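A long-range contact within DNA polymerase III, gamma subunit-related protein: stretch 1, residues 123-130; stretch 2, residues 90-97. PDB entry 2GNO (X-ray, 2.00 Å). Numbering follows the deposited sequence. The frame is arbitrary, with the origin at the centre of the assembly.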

# COMPACT_ATOMS: atom_id res chain seq x y z
N HIS A 123 16.82 -1.48 6.57
CA HIS A 123 17.83 -0.55 7.11
C HIS A 123 17.28 0.76 7.75
O HIS A 123 18.02 1.45 8.44
CB HIS A 123 18.93 -0.33 6.06
CG HIS A 123 19.57 -1.61 5.61
ND1 HIS A 123 19.24 -2.24 4.42
CD2 HIS A 123 20.43 -2.45 6.24
CE1 HIS A 123 19.92 -3.37 4.31
NE2 HIS A 123 20.65 -3.52 5.41
N TYR A 124 15.99 1.07 7.53
CA TYR A 124 15.30 2.24 8.17
C TYR A 124 15.04 2.02 9.67
O TYR A 124 14.81 2.98 10.41
CB TYR A 124 13.93 2.52 7.54
CG TYR A 124 13.89 3.34 6.27
CD1 TYR A 124 14.76 3.09 5.21
CD2 TYR A 124 12.89 4.29 6.08
CE1 TYR A 124 14.68 3.84 4.03
CE2 TYR A 124 12.79 5.03 4.91
CZ TYR A 124 13.69 4.80 3.89
OH TYR A 124 13.58 5.54 2.73
N LEU A 125 15.03 0.77 10.10
CA LEU A 125 14.79 0.41 11.49
C LEU A 125 16.03 0.68 12.34
O LEU A 125 17.17 0.60 11.85
CB LEU A 125 14.37 -1.06 11.61
CG LEU A 125 12.96 -1.49 11.14
CD1 LEU A 125 12.43 -0.81 9.88
CD2 LEU A 125 12.93 -3.01 11.01
N LEU A 126 15.81 1.03 13.60
CA LEU A 126 16.91 1.30 14.52
C LEU A 126 17.58 -0.04 14.79
O LEU A 126 16.87 -1.07 14.83
CB LEU A 126 16.38 1.90 15.83
CG LEU A 126 15.61 3.22 15.74
N PRO A 127 18.92 -0.08 14.92
CA PRO A 127 19.59 -1.37 15.21
C PRO A 127 18.99 -2.12 16.41
O PRO A 127 19.05 -3.35 16.47
CB PRO A 127 21.05 -0.95 15.52
CG PRO A 127 21.24 0.28 14.75
CD PRO A 127 19.91 1.01 14.78
N THR A 128 18.44 -1.36 17.36
CA THR A 128 17.79 -1.91 18.52
C THR A 128 16.50 -2.71 18.16
O THR A 128 16.08 -3.55 18.94
CB THR A 128 17.54 -0.81 19.59
OG1 THR A 128 17.16 -1.43 20.82
CG2 THR A 128 16.50 0.26 19.13
N ILE A 129 15.87 -2.43 17.01
CA ILE A 129 14.69 -3.21 16.54
C ILE A 129 15.26 -4.42 15.78
O ILE A 129 14.91 -5.57 16.07
CB ILE A 129 13.73 -2.41 15.63
CG1 ILE A 129 13.10 -1.22 16.37
CG2 ILE A 129 12.58 -3.32 15.08
CD1 ILE A 129 12.16 -1.56 17.56
N LYS A 130 16.16 -4.16 14.84
CA LYS A 130 16.82 -5.22 14.03
C LYS A 130 17.47 -6.33 14.89
O LYS A 130 17.35 -7.51 14.57
CB LYS A 130 17.86 -4.59 13.09
CG LYS A 130 17.25 -3.68 12.01
CD LYS A 130 18.33 -3.06 11.13
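Stretch 2, residues 90-97: DCERMTQQ

Stretch 2 lies beside stretch 1 as one irregular segment against another, each pairing a short 3-10 segment with the start of a helix. In stretch 2 the 3-10 turn spans Cys91 to Arg93, and a helix begins at Gln96 with Thr95 as its N-cap. In stretch 1 a 3-10 segment ends at Tyr124, and Leu125 and Leu126 lead into a helix at Pro127. The closest approach of the backbones is between Leu125 and Glu92, whose CA atoms are 5.4 Å apart; the CA atoms of Leu126 and Gln96 are 8.4 Å apart. The contacts do not advance in step, for Leu126 meets Gln96 while the later Ile129 meets the earlier Met94.

Glu92 is covered most. Its CA-to-CB bond points toward stretch 1, and CB lies 3.8 Å from Tyr124 CB and 3.8 Å from Leu125 CD1. The residue thus offers its aliphatic carbons to the contact, while its end leads away and OE1 is hydrogen-bonded elsewhere in the structure. A long acidic side chain suits this place because its methylenes can pack while its charge stays out of the apolar contact.

Leu125, buried, is the next most covered. Its CA-to-CB bond points sideways, but the branched end comes nearer: CD1 packs against Glu92, and both methyls approach Cys91 SG, CD2 at 4.3 Å and CD1 at 4.4 Å. Cysteine, compact and weakly polar, suits such an apolar contact.

Ile129 CD1 approaches Met94 SE at 4.4 Å; the flexible, apolar selenomethionine side chain is a fitting partner for this buried isoleucine. Gln96 OE1 comes within 3.8 Å of Leu126 CG, the last side-chain atom modelled there, and the exposed glutamine can touch the leucine while its polar end remains open to solvent. No hydrogen bond joins the modelled atoms, so the contact rests on packing, with 266 Å² buried in all.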

# COMPACT_ATOMS: atom_id res chain seq x y z
N ASP A 90 4.13 -1.52 8.27
CA ASP A 90 5.07 -0.43 7.96
C ASP A 90 5.71 0.16 9.23
O ASP A 90 5.67 1.37 9.46
CB ASP A 90 4.35 0.60 7.08
CG ASP A 90 4.03 0.05 5.69
OD1 ASP A 90 4.93 -0.56 5.06
OD2 ASP A 90 2.91 0.26 5.19
N CYS A 91 6.37 -0.73 9.98
CA CYS A 91 6.97 -0.42 11.28
C CYS A 91 8.12 0.59 11.37
O CYS A 91 8.46 1.03 12.49
CB CYS A 91 7.36 -1.70 12.00
SG CYS A 91 8.62 -2.53 11.10
N GLU A 92 8.70 0.97 10.22
CA GLU A 92 9.75 2.00 10.18
C GLU A 92 9.18 3.35 10.63
O GLU A 92 9.93 4.27 10.97
CB GLU A 92 10.39 2.15 8.79
CG GLU A 92 9.54 2.74 7.62
CD GLU A 92 8.45 1.85 7.06
OE1 GLU A 92 8.27 0.71 7.54
OE2 GLU A 92 7.77 2.32 6.12
N ARG A 93 7.85 3.47 10.57
CA ARG A 93 7.13 4.64 11.04
C ARG A 93 7.23 4.86 12.56
O ARG A 93 6.81 5.91 13.05
CB ARG A 93 5.67 4.58 10.62
CG ARG A 93 5.42 4.70 9.11
CD ARG A 93 3.92 4.73 8.84
NE ARG A 93 3.29 3.46 9.24
CZ ARG A 93 1.98 3.23 9.32
NH1 ARG A 93 1.07 4.15 9.07
NH2 ARG A 93 1.57 2.03 9.68
N MSE A 94 7.74 3.87 13.31
CA MSE A 94 7.90 4.02 14.74
C MSE A 94 8.81 5.19 15.09
O MSE A 94 9.82 5.41 14.43
CB MSE A 94 8.45 2.76 15.40
CG MSE A 94 7.48 1.61 15.49
SE MSE A 94 8.30 0.12 16.41
CE MSE A 94 6.89 -1.18 16.16
N THR A 95 8.43 5.92 16.13
CA THR A 95 9.20 7.05 16.62
C THR A 95 10.28 6.46 17.51
O THR A 95 10.23 5.27 17.84
CB THR A 95 8.34 8.00 17.50
OG1 THR A 95 7.86 7.29 18.66
CG2 THR A 95 7.17 8.57 16.72
N GLN A 96 11.25 7.29 17.90
CA GLN A 96 12.34 6.86 18.79
C GLN A 96 11.78 6.42 20.15
O GLN A 96 12.29 5.47 20.76
CB GLN A 96 13.36 7.99 19.02
CG GLN A 96 14.17 8.42 17.80
CD GLN A 96 15.23 7.40 17.36
OE1 GLN A 96 15.40 6.34 17.97
NE2 GLN A 96 15.96 7.74 16.30
N GLN A 97 10.74 7.12 20.62
CA GLN A 97 10.10 6.80 21.89
C GLN A 97 9.36 5.48 21.80
O GLN A 97 9.44 4.67 22.73
CB GLN A 97 9.14 7.90 22.36
CG GLN A 97 9.80 9.19 22.86
CD GLN A 97 10.57 9.97 21.82
OE1 GLN A 97 10.30 9.89 20.61
NE2 GLN A 97 11.54 10.75 22.28